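Local coordinates for transcriptional regulator (Actinomyces oris, PDB 5V8C), which probably acts as a LytR-Cps2A-Psr phosphotransferase that transfers glycan to a cell wall-anchored surface protein, at residues A121-S126 and G223-D228; R72-N77 and L257-R262; A10-S15 and N96-L101; G128-D133 and I158-L163. One frame throughout, in Å; residues are numbered along the deposited sequence. Where two conformers were deposited one is given.

Interaction 1. Residues A121-S126 and G223-D228; sequences ATIIDS and GNITLD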
loop_
_atom_site.group_PDB
_atom_site.type_symbol
_atom_site.label_atom_id
_atom_site.label_comp_id
_atom_site.label_asym_id
_atom_site.label_seq_id
_atom_site.Cartn_x
_atom_site.Cartn_y
_atom_site.Cartn_z
ATOM N N ALA A 121 -9.016 9.068 -3.799
ATOM C CA ALA A 121 -10.374 9.493 -3.426
ATOM C C ALA A 121 -11.419 9.240 -4.529
ATOM O O ALA A 121 -12.546 8.851 -4.212
ATOM C CB ALA A 121 -10.376 10.957 -3.005
ATOM N N THR A 122 -11.029 9.425 -5.819
ATOM C CA THR A 122 -11.886 9.172 -6.990
ATOM C C THR A 122 -12.208 7.668 -7.084
ATOM O O THR A 122 -13.373 7.293 -7.226
ATOM C CB THR A 122 -11.219 9.710 -8.271
ATOM O OG1 THR A 122 -11.087 11.127 -8.181
ATOM C CG2 THR A 122 -11.992 9.365 -9.525
ATOM N N ILE A 123 -11.168 6.820 -6.963
ATOM C CA ILE A 123 -11.268 5.363 -7.011
ATOM C C ILE A 123 -12.201 4.845 -5.905
ATOM O O ILE A 123 -13.074 4.022 -6.174
ATOM C CB ILE A 123 -9.856 4.717 -6.937
ATOM C CG1 ILE A 123 -9.075 4.917 -8.253
ATOM C CG2 ILE A 123 -9.935 3.234 -6.551
ATOM C CD1 ILE A 123 -7.589 4.458 -8.190
ATOM N N ILE A 124 -12.042 5.355 -4.685
ATOM C CA ILE A 124 -12.850 4.923 -3.551
ATOM C C ILE A 124 -14.289 5.355 -3.711
ATOM O O ILE A 124 -15.190 4.579 -3.399
ATOM C CB ILE A 124 -12.201 5.368 -2.217
ATOM C CG1 ILE A 124 -10.921 4.547 -1.982
ATOM C CG2 ILE A 124 -13.182 5.264 -1.016
ATOM C CD1 ILE A 124 -10.428 4.578 -0.622
ATOM N N ASP A 125 -14.516 6.566 -4.240
ATOM C CA ASP A 125 -15.874 7.045 -4.466
ATOM C C ASP A 125 -16.542 6.347 -5.652
ATOM O O ASP A 125 -17.765 6.218 -5.663
ATOM C CB ASP A 125 -15.919 8.573 -4.569
ATOM C CG ASP A 125 -15.981 9.241 -3.201
ATOM O OD1 ASP A 125 -16.348 8.553 -2.214
ATOM O OD2 ASP A 125 -15.661 10.445 -3.115
ATOM N N SER A 126 -15.735 5.802 -6.588
ATOM C CA SER A 126 -16.219 4.988 -7.699
ATOM C C SER A 126 -16.647 3.593 -7.209
ATOM O O SER A 126 -17.417 2.911 -7.888
ATOM C CB SER A 126 -15.137 4.852 -8.760
ATOM O OG SER A 126 -14.950 6.097 -9.409
ATOM N N GLY A 223 -8.021 5.533 -15.717
ATOM C CA GLY A 223 -7.785 6.968 -15.825
ATOM C C GLY A 223 -7.322 7.638 -14.546
ATOM O O GLY A 223 -6.993 8.823 -14.570
ATOM N N ASN A 224 -7.316 6.911 -13.416
ATOM C CA ASN A 224 -6.901 7.459 -12.121
ATOM C C ASN A 224 -5.783 6.631 -11.518
ATOM O O ASN A 224 -5.813 6.317 -10.331
ATOM C CB ASN A 224 -8.091 7.560 -11.161
ATOM C CG ASN A 224 -9.031 8.684 -11.503
ATOM O OD1 ASN A 224 -8.965 9.783 -10.934
ATOM N ND2 ASN A 224 -9.912 8.441 -12.461
ATOM N N ILE A 225 -4.791 6.283 -12.359
ATOM C CA ILE A 225 -3.662 5.415 -12.051
ATOM C C ILE A 225 -2.477 5.779 -12.926
ATOM O O ILE A 225 -2.646 6.157 -14.088
ATOM C CB ILE A 225 -4.112 3.931 -12.292
ATOM C CG1 ILE A 225 -4.770 3.304 -11.038
ATOM C CG2 ILE A 225 -3.026 2.998 -12.881
ATOM C CD1 ILE A 225 -4.147 3.581 -9.793
ATOM N N THR A 226 -1.272 5.596 -12.382
ATOM C CA THR A 226 -0.033 5.743 -13.120
ATOM C C THR A 226 0.620 4.356 -13.157
ATOM O O THR A 226 0.665 3.670 -12.137
ATOM C CB THR A 226 0.831 6.854 -12.515
ATOM O OG1 THR A 226 0.060 8.054 -12.454
ATOM C CG2 THR A 226 2.096 7.108 -13.309
ATOM N N LEU A 227 1.029 3.916 -14.355
ATOM C CA LEU A 227 1.656 2.619 -14.609
ATOM C C LEU A 227 3.028 2.820 -15.225
ATOM O O LEU A 227 3.213 3.758 -16.010
ATOM C CB LEU A 227 0.823 1.807 -15.622
ATOM C CG LEU A 227 -0.505 1.220 -15.174
ATOM C CD1 LEU A 227 -1.175 0.486 -16.324
ATOM C CD2 LEU A 227 -0.338 0.301 -13.961
ATOM N N ASP A 228 3.961 1.877 -14.976
ATOM C CA ASP A 228 5.244 1.924 -15.662
ATOM C C ASP A 228 4.992 1.612 -17.140
ATOM O O ASP A 228 3.955 1.043 -17.475
ATOM C CB ASP A 228 6.274 0.966 -15.040
ATOM C CG ASP A 228 5.941 -0.495 -15.210
ATOM O OD1 ASP A 228 6.361 -1.088 -16.234
ATOM O OD2 ASP A 228 5.280 -1.054 -14.319
#

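Interaction 2. Residues R72-N77 and L257-R262; sequences RDLTIN and LPTGPR. With PO4 (phosphate ion), chain C.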
loop_
_atom_site.group_PDB
_atom_site.type_symbol
_atom_site.label_atom_id
_atom_site.label_comp_id
_atom_site.label_asym_id
_atom_site.label_seq_id
_atom_site.Cartn_x
_atom_site.Cartn_y
_atom_site.Cartn_z
ATOM N N ARG A 72 5.836 2.876 6.012
ATOM C CA ARG A 72 6.492 4.040 5.399
ATOM C C ARG A 72 7.712 4.568 6.179
ATOM O O ARG A 72 8.655 5.083 5.577
ATOM C CB ARG A 72 5.467 5.168 5.150
ATOM C CG ARG A 72 4.859 5.766 6.433
ATOM C CD ARG A 72 3.880 6.912 6.197
ATOM N NE ARG A 72 4.485 8.054 5.501
ATOM C CZ ARG A 72 5.235 8.985 6.086
ATOM N NH1 ARG A 72 5.516 8.903 7.381
ATOM N NH2 ARG A 72 5.718 9.997 5.379
ATOM N N ASP A 73 7.673 4.448 7.515
ATOM C CA ASP A 73 8.725 4.924 8.417
ATOM C C ASP A 73 9.908 3.963 8.483
ATOM O O ASP A 73 10.951 4.328 9.011
ATOM C CB ASP A 73 8.156 5.222 9.820
ATOM C CG ASP A 73 7.242 4.143 10.389
ATOM O OD1 ASP A 73 6.160 3.903 9.797
ATOM O OD2 ASP A 73 7.573 3.586 11.466
ATOM N N LEU A 74 9.766 2.757 7.897
ATOM C CA LEU A 74 10.828 1.746 7.874
ATOM C C LEU A 74 12.066 2.245 7.103
ATOM O O LEU A 74 11.949 2.694 5.968
ATOM C CB LEU A 74 10.286 0.432 7.282
ATOM C CG LEU A 74 11.288 -0.689 7.000
ATOM C CD1 LEU A 74 11.550 -1.534 8.248
ATOM C CD2 LEU A 74 10.823 -1.545 5.844
ATOM N N THR A 75 13.236 2.189 7.746
ATOM C CA THR A 75 14.510 2.622 7.169
ATOM C C THR A 75 15.220 1.397 6.590
ATOM O O THR A 75 15.215 0.337 7.215
ATOM C CB THR A 75 15.346 3.340 8.237
ATOM O OG1 THR A 75 14.521 4.285 8.922
ATOM C CG2 THR A 75 16.568 4.038 7.664
ATOM N N ILE A 76 15.769 1.528 5.376
ATOM C CA ILE A 76 16.456 0.442 4.672
ATOM C C ILE A 76 17.722 0.954 3.945
ATOM O O ILE A 76 17.936 2.164 3.876
ATOM C CB ILE A 76 15.490 -0.271 3.676
ATOM C CG1 ILE A 76 14.883 0.726 2.665
ATOM C CG2 ILE A 76 14.412 -1.094 4.396
ATOM C CD1 ILE A 76 14.589 0.148 1.306
ATOM N N ASN A 77 18.519 0.037 3.353
ATOM C CA ASN A 77 19.680 0.412 2.547
ATOM C C ASN A 77 19.185 0.821 1.150
ATOM O O ASN A 77 18.925 -0.045 0.310
ATOM C CB ASN A 77 20.703 -0.741 2.473
ATOM C CG ASN A 77 22.017 -0.408 1.787
ATOM O OD1 ASN A 77 22.745 -1.296 1.329
ATOM N ND2 ASN A 77 22.379 0.868 1.721
ATOM N N LEU A 257 4.432 -6.038 7.572
ATOM C CA LEU A 257 5.828 -6.426 7.757
ATOM C C LEU A 257 6.134 -6.425 9.269
ATOM O O LEU A 257 5.925 -5.403 9.931
ATOM C CB LEU A 257 6.705 -5.396 7.024
ATOM C CG LEU A 257 7.975 -5.840 6.281
ATOM C CD1 LEU A 257 9.202 -5.205 6.876
ATOM C CD2 LEU A 257 8.085 -7.342 6.125
ATOM N N PRO A 258 6.505 -7.573 9.864
ATOM C CA PRO A 258 6.729 -7.592 11.321
ATOM C C PRO A 258 8.022 -6.918 11.792
ATOM O O PRO A 258 9.057 -7.573 11.924
ATOM C CB PRO A 258 6.677 -9.083 11.673
ATOM C CG PRO A 258 7.053 -9.782 10.427
ATOM C CD PRO A 258 6.748 -8.893 9.254
ATOM N N THR A 259 7.961 -5.611 12.076
ATOM C CA THR A 259 9.124 -4.875 12.588
ATOM C C THR A 259 9.145 -4.935 14.115
ATOM O O THR A 259 8.105 -5.166 14.733
ATOM C CB THR A 259 9.134 -3.426 12.074
ATOM O OG1 THR A 259 8.035 -2.704 12.635
ATOM C CG2 THR A 259 9.103 -3.342 10.553
ATOM N N GLY A 260 10.312 -4.712 14.709
ATOM C CA GLY A 260 10.478 -4.713 16.159
ATOM C C GLY A 260 9.688 -3.623 16.865
ATOM O O GLY A 260 9.128 -2.742 16.200
ATOM N N PRO A 261 9.589 -3.657 18.217
ATOM C CA PRO A 261 8.807 -2.621 18.919
ATOM C C PRO A 261 9.241 -1.219 18.511
ATOM O O PRO A 261 10.410 -0.858 18.668
ATOM C CB PRO A 261 9.063 -2.922 20.398
ATOM C CG PRO A 261 9.400 -4.369 20.435
ATOM C CD PRO A 261 10.165 -4.629 19.168
ATOM N N ARG A 262 8.313 -0.484 17.870
ATOM C CA ARG A 262 8.547 0.842 17.293
ATOM C C ARG A 262 9.064 1.882 18.300
ATOM O O ARG A 262 9.888 2.726 17.932
ATOM C CB ARG A 262 7.294 1.350 16.560
HETATM P P PO4 C . 6.567 13.083 8.402
HETATM O O1 PO4 C . 7.445 14.408 8.591
HETATM O O2 PO4 C . 7.517 11.806 8.560
HETATM O O3 PO4 C . 5.919 13.079 6.939
HETATM O O4 PO4 C . 5.441 13.042 9.471
#

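Interaction 3. Residues A10-S15 and N96-L101; sequences AMPTTS and NTVNAL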
loop_
_atom_site.group_PDB
_atom_site.type_symbol
_atom_site.label_atom_id
_atom_site.label_comp_id
_atom_site.label_asym_id
_atom_site.label_seq_id
_atom_site.Cartn_x
_atom_site.Cartn_y
_atom_site.Cartn_z
ATOM N N ALA A 10 13.120 1.476 -15.074
ATOM C CA ALA A 10 14.037 0.375 -15.344
ATOM C C ALA A 10 13.821 -0.621 -14.212
ATOM O O ALA A 10 14.237 -0.374 -13.073
ATOM C CB ALA A 10 15.480 0.869 -15.370
ATOM N N MET A 11 13.093 -1.706 -14.526
ATOM C CA MET A 11 12.772 -2.743 -13.554
ATOM C C MET A 11 14.027 -3.469 -13.089
ATOM O O MET A 11 14.950 -3.668 -13.874
ATOM C CB MET A 11 11.726 -3.729 -14.099
ATOM C CG MET A 11 10.314 -3.160 -14.148
ATOM S SD MET A 11 9.691 -2.546 -12.557
ATOM C CE MET A 11 8.141 -1.992 -13.039
ATOM N N PRO A 12 14.125 -3.829 -11.777
ATOM C CA PRO A 12 15.341 -4.514 -11.310
ATOM C C PRO A 12 15.433 -5.937 -11.845
ATOM O O PRO A 12 14.451 -6.476 -12.347
ATOM C CB PRO A 12 15.186 -4.522 -9.775
ATOM C CG PRO A 12 14.034 -3.645 -9.471
ATOM C CD PRO A 12 13.158 -3.679 -10.671
ATOM N N THR A 13 16.611 -6.548 -11.715
ATOM C CA THR A 13 16.883 -7.935 -12.111
ATOM C C THR A 13 17.154 -8.781 -10.867
ATOM O O THR A 13 17.653 -8.263 -9.865
ATOM C CB THR A 13 18.042 -8.012 -13.139
ATOM O OG1 THR A 13 19.216 -7.378 -12.607
ATOM C CG2 THR A 13 17.672 -7.395 -14.498
ATOM N N THR A 14 16.793 -10.065 -10.916
ATOM C CA THR A 14 17.026 -10.998 -9.815
ATOM C C THR A 14 17.526 -12.348 -10.311
ATOM O O THR A 14 17.283 -12.719 -11.464
ATOM C CB THR A 14 15.779 -11.159 -8.923
ATOM O OG1 THR A 14 16.166 -11.816 -7.720
ATOM C CG2 THR A 14 14.654 -11.965 -9.595
ATOM N N SER A 15 18.192 -13.093 -9.417
ATOM C CA SER A 15 18.663 -14.455 -9.663
ATOM C C SER A 15 17.755 -15.436 -8.907
ATOM O O SER A 15 17.884 -16.651 -9.066
ATOM C CB SER A 15 20.117 -14.606 -9.224
ATOM O OG SER A 15 20.348 -14.026 -7.952
ATOM N N ASN A 96 13.772 5.478 -7.711
ATOM C CA ASN A 96 14.538 5.382 -6.475
ATOM C C ASN A 96 13.898 4.427 -5.481
ATOM O O ASN A 96 14.617 3.657 -4.850
ATOM C CB ASN A 96 14.759 6.750 -5.853
ATOM C CG ASN A 96 15.835 6.735 -4.808
ATOM O OD1 ASN A 96 16.920 6.169 -5.009
ATOM N ND2 ASN A 96 15.530 7.292 -3.645
ATOM N N THR A 97 12.556 4.465 -5.352
ATOM C CA THR A 97 11.792 3.548 -4.492
ATOM C C THR A 97 11.934 2.101 -4.996
ATOM O O THR A 97 12.197 1.205 -4.191
ATOM C CB THR A 97 10.316 3.964 -4.421
ATOM O OG1 THR A 97 10.241 5.343 -4.072
ATOM C CG2 THR A 97 9.525 3.141 -3.419
ATOM N N VAL A 98 11.784 1.888 -6.321
ATOM C CA VAL A 98 11.942 0.582 -6.968
ATOM C C VAL A 98 13.370 0.040 -6.692
ATOM O O VAL A 98 13.526 -1.114 -6.280
ATOM C CB VAL A 98 11.599 0.666 -8.487
ATOM C CG1 VAL A 98 12.211 -0.482 -9.274
ATOM C CG2 VAL A 98 10.090 0.712 -8.710
ATOM N N ASN A 99 14.388 0.903 -6.837
ATOM C CA ASN A 99 15.774 0.544 -6.591
ATOM C C ASN A 99 16.066 0.290 -5.112
ATOM O O ASN A 99 16.713 -0.705 -4.794
ATOM C CB ASN A 99 16.713 1.596 -7.177
ATOM C CG ASN A 99 16.740 1.625 -8.692
ATOM O OD1 ASN A 99 16.174 0.770 -9.377
ATOM N ND2 ASN A 99 17.396 2.626 -9.249
ATOM N N ALA A 100 15.558 1.156 -4.210
ATOM C CA ALA A 100 15.736 1.029 -2.760
ATOM C C ALA A 100 15.192 -0.297 -2.218
ATOM O O ALA A 100 15.908 -0.994 -1.503
ATOM C CB ALA A 100 15.086 2.200 -2.039
ATOM N N LEU A 101 13.955 -0.671 -2.599
ATOM C CA LEU A 101 13.331 -1.930 -2.178
ATOM C C LEU A 101 14.157 -3.160 -2.552
ATOM O O LEU A 101 14.237 -4.116 -1.775
ATOM C CB LEU A 101 11.908 -2.041 -2.724
ATOM C CG LEU A 101 10.896 -1.144 -2.033
ATOM C CD1 LEU A 101 9.550 -1.297 -2.649
ATOM C CD2 LEU A 101 10.834 -1.424 -0.527
#

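Interaction 4. Residues G128-D133 and I158-L163; sequences GGIEVD and IDALAL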
loop_
_atom_site.group_PDB
_atom_site.type_symbol
_atom_site.label_atom_id
_atom_site.label_comp_id
_atom_site.label_asym_id
_atom_site.label_seq_id
_atom_site.Cartn_x
_atom_site.Cartn_y
_atom_site.Cartn_z
ATOM N N GLY A 128 -18.078 3.370 -4.334
ATOM C CA GLY A 128 -19.160 3.742 -3.435
ATOM C C GLY A 128 -18.708 3.768 -1.988
ATOM O O GLY A 128 -19.513 3.556 -1.075
ATOM N N GLY A 129 -17.418 4.034 -1.781
ATOM C CA GLY A 129 -16.831 4.080 -0.451
ATOM C C GLY A 129 -16.473 2.710 0.091
ATOM O O GLY A 129 -16.754 1.681 -0.533
ATOM N N ILE A 130 -15.836 2.690 1.249
ATOM C CA ILE A 130 -15.390 1.457 1.876
ATOM C C ILE A 130 -15.946 1.375 3.281
ATOM O O ILE A 130 -16.084 2.406 3.939
ATOM C CB ILE A 130 -13.832 1.345 1.858
ATOM C CG1 ILE A 130 -13.149 2.628 2.413
ATOM C CG2 ILE A 130 -13.313 0.975 0.455
ATOM C CD1 ILE A 130 -11.676 2.478 2.774
ATOM N N GLU A 131 -16.269 0.168 3.745
ATOM C CA GLU A 131 -16.773 -0.001 5.102
ATOM C C GLU A 131 -15.608 -0.297 6.023
ATOM O O GLU A 131 -14.901 -1.286 5.837
ATOM C CB GLU A 131 -17.835 -1.106 5.176
ATOM N N VAL A 132 -15.362 0.603 6.972
ATOM C CA VAL A 132 -14.261 0.475 7.912
ATOM C C VAL A 132 -14.807 0.613 9.331
ATOM O O VAL A 132 -15.610 1.507 9.593
ATOM C CB VAL A 132 -13.142 1.502 7.592
ATOM C CG1 VAL A 132 -12.125 1.612 8.724
ATOM C CG2 VAL A 132 -12.447 1.162 6.276
ATOM N N ASP A 133 -14.411 -0.301 10.235
ATOM C CA ASP A 133 -14.840 -0.230 11.625
ATOM C C ASP A 133 -13.981 0.797 12.350
ATOM O O ASP A 133 -12.754 0.799 12.199
ATOM C CB ASP A 133 -14.757 -1.607 12.309
ATOM C CG ASP A 133 -15.716 -2.651 11.760
ATOM O OD1 ASP A 133 -16.939 -2.376 11.723
ATOM O OD2 ASP A 133 -15.252 -3.767 11.431
ATOM N N ILE A 158 -12.381 10.967 0.621
ATOM C CA ILE A 158 -11.695 11.957 1.457
ATOM C C ILE A 158 -11.514 11.490 2.908
ATOM O O ILE A 158 -10.486 11.794 3.513
ATOM C CB ILE A 158 -12.352 13.365 1.367
ATOM C CG1 ILE A 158 -11.453 14.448 1.987
ATOM C CG2 ILE A 158 -13.756 13.386 1.978
ATOM C CD1 ILE A 158 -10.058 14.615 1.333
ATOM N N ASP A 159 -12.501 10.759 3.454
ATOM C CA ASP A 159 -12.450 10.201 4.806
ATOM C C ASP A 159 -11.363 9.155 4.886
ATOM O O ASP A 159 -10.503 9.250 5.754
ATOM C CB ASP A 159 -13.799 9.573 5.193
ATOM C CG ASP A 159 -14.891 10.565 5.548
ATOM O OD1 ASP A 159 -14.562 11.644 6.089
ATOM O OD2 ASP A 159 -16.080 10.257 5.290
ATOM N N ALA A 160 -11.362 8.195 3.940
ATOM C CA ALA A 160 -10.378 7.113 3.851
ATOM C C ALA A 160 -8.952 7.651 3.688
ATOM O O ALA A 160 -8.013 7.136 4.310
ATOM C CB ALA A 160 -10.728 6.198 2.698
ATOM N N LEU A 161 -8.806 8.715 2.887
ATOM C CA LEU A 161 -7.528 9.382 2.656
ATOM C C LEU A 161 -7.040 10.063 3.937
ATOM O O LEU A 161 -5.859 9.970 4.259
ATOM C CB LEU A 161 -7.662 10.400 1.511
ATOM C CG LEU A 161 -6.366 11.012 0.977
ATOM C CD1 LEU A 161 -5.503 9.973 0.284
ATOM C CD2 LEU A 161 -6.671 12.143 0.020
ATOM N N ALA A 162 -7.959 10.699 4.686
ATOM C CA ALA A 162 -7.651 11.345 5.958
ATOM C C ALA A 162 -7.227 10.308 7.013
ATOM O O ALA A 162 -6.355 10.586 7.830
ATOM C CB ALA A 162 -8.861 12.121 6.447
ATOM N N LEU A 163 -7.828 9.110 6.968
ATOM C CA LEU A 163 -7.537 8.008 7.881
ATOM C C LEU A 163 -6.133 7.425 7.643
ATOM O O LEU A 163 -5.380 7.241 8.604
ATOM C CB LEU A 163 -8.623 6.914 7.762
ATOM C CG LEU A 163 -8.716 5.882 8.893
ATOM C CD1 LEU A 163 -8.720 6.536 10.265
ATOM C CD2 LEU A 163 -9.961 5.041 8.744
#

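Interaction 1. Residues A121-S126 and G223-D228
The backbone O of Thr122, the residue that meets Asn224, is gripped by two donors from Ser126: its N at 2.9 Å, the regular helix bond, and its OG, which sits above the carbonyl plane. The methyl branch of the Thr122 side chain is given to Asn224, since its hydroxyl bonds Ala118 O. CG2 stands anti to the backbone N and lies across the end of the Asn224 amide, 3.4 Å from OD1 and 3.7 Å from ND2. That ND2 donates to Thr220 O in the preceding helix, which fixes the rotation of the amide. Next along, Ile123 runs antiparallel past the Asn224 side chain, with CG1 4.1 Å from Asn224 CB. It ends at Ile225, where the two CD1 methyls are 3.9 Å apart and the side chains are roughly perpendicular. With an alanine in place of Asn224, Thr220 O would probably lose this donor and the methyl of Thr122 its amide neighbour. Both isoleucines also rest on Ile115 of strand 111-115. The contact thus joins helix 117-126 to the turn from helix 211-223 into strand 226-228, an arrangement of helices packed on a central mixed sheet that belongs to an alpha/beta fold.

Interaction 2. Residues R72-N77 and L257-R262
Leu74 carries CG anti to its backbone N (chi1 172°), which sends both methyls toward Leu257 and Thr259, and Thr259 answers with CG2 placed anti to its own carbonyl carbon and OG1 between the backbone N and that carbon (chi1 67°). The two branches of Leu74 then divide the work. CD1 meets Thr259 CG2 at 3.8 Å, the side chains running at a slant to each other, and CD2 meets Leu257 CD1 at 4.1 Å, with those two leucines at about a right angle. Leu257 has its back to helix 272-280, where it touches Leu277 and Leu278, and it also lies on Pro71. Both leucines are buried, and Leu257 lies against that helix. Pro258, between the two partners of Leu74, is the centre of an inverse gamma turn, and its O accepts bonds from Ser274 OG and Asn271 ND2, so this loop is tied to that helix and to the residue just before it.

Arg72 points elsewhere. Its guanidinium reaches a phosphate ion, probably left from crystallisation: NH2 gives O3 a weak, bent hydrogen bond of 3.5 Å at 137°, while phosphate O2 lies in the guanidinium plane at its edge, 3.7 Å from NH1. The two halves differ in chemistry. Between the segments there is methyl-on-methyl contact, which fixes no direction; at Arg72 a positive group draws an anion, which is consistent with a phosphate-handling enzyme but does not by itself mark a substrate site.

Interaction 3. Residues A10-S15 and N96-L101
At Pro12 the extended N-terminal chain passes helix 94-105, and its CA comes within 6.9 Å of the CA of Asn99. The body of the contact is a proline ring on a valine methyl. Val98 holds CG1 anti to its backbone N (chi1 159°), and this branch reaches the CG-CD side of the Pro12 ring, 3.6 Å from CD and 3.7 Å from CG, with the two side chains at about a right angle. Val98 also touches Leu24 of strand 23-28, so it meets both the N-terminal segment and the central sheet. Just beyond Pro12, strand 13-14 pairs antiparallel with strand 288-289, and the disulfide between Cys102 and Cys288 binds that little two-stranded sheet covalently to the same helix. The polar fringe lies at Ala10. Its O is 4.3 Å from Val98 CG1; Ala10 O and Asn99 OD1 also lie 4.3 Å apart, too far to be bonded. Gln95, one turn before Asn99, bridges the two segments: its OE1 accepts from Ala10 N and its NE2 donates to Asn99 OD1.

Interaction 4. Residues G128-D133 and I158-L163
Ile130 and Ala160 form the fully buried half of this contact, CD1 of the isoleucine sitting 3.8 Å from the alanine CB. The isoleucine gets there with CG1 between its backbone N and carbonyl carbon (chi1 51°) and the chain then extended through chi2, which carries CD1 to the helix. Ala160 is short enough to let it in, and it also touches Ile124 of helix 117-126, while Ile130 packs on Val196 and Ala199 of helix 182-208. Two residues on, Val132 CG1 and Leu163 CD2 reach for each other tip to tip at 4.1 Å, with Leu155 lying against both residues; Val132 is buried, but Leu163 is partly exposed. The solvent side lies at the ends of the segment, where Gly128 and Asp133 are exposed; Glu131, partly exposed, has no atoms modelled beyond CB, which is consistent with a mobile side chain. Gly128 closes helix 117-126 in a Schellman motif with positive phi, and Gly129, also at positive phi, leads into the segment that crosses helix 157-165. Between the two segments the contact rests on four aliphatic side chains, whose meeting is non-directional and apolar; hydrophobic burial against the neighbouring helices is what defines it.

In the fold
Interactions 1 and 4 are neighbours, their centres 15 Å apart: Gly129 N probably bonds to Ile124 O at 2.8 Å, and Ile124 CD1 packs on Ala160 CB at 3.7 Å, so helix 117-126 of interaction 1 packs on interaction 4. Interactions 2 and 3 touch, with Ile76 CD1 4.0 Å from Leu101 N, and their segments alternate along the chain. Interactions 1 and 2 lie on opposite sides of the chain's centre, as do 3 and 4. The phosphate belongs to interaction 2. The cobalt ion, at Ala1, His2 and His219, is about 8 Å from the Asn224 side chain in interaction 1, and a polyether, probably from the crystallisation liquor, about 4 Å from that of Ile123.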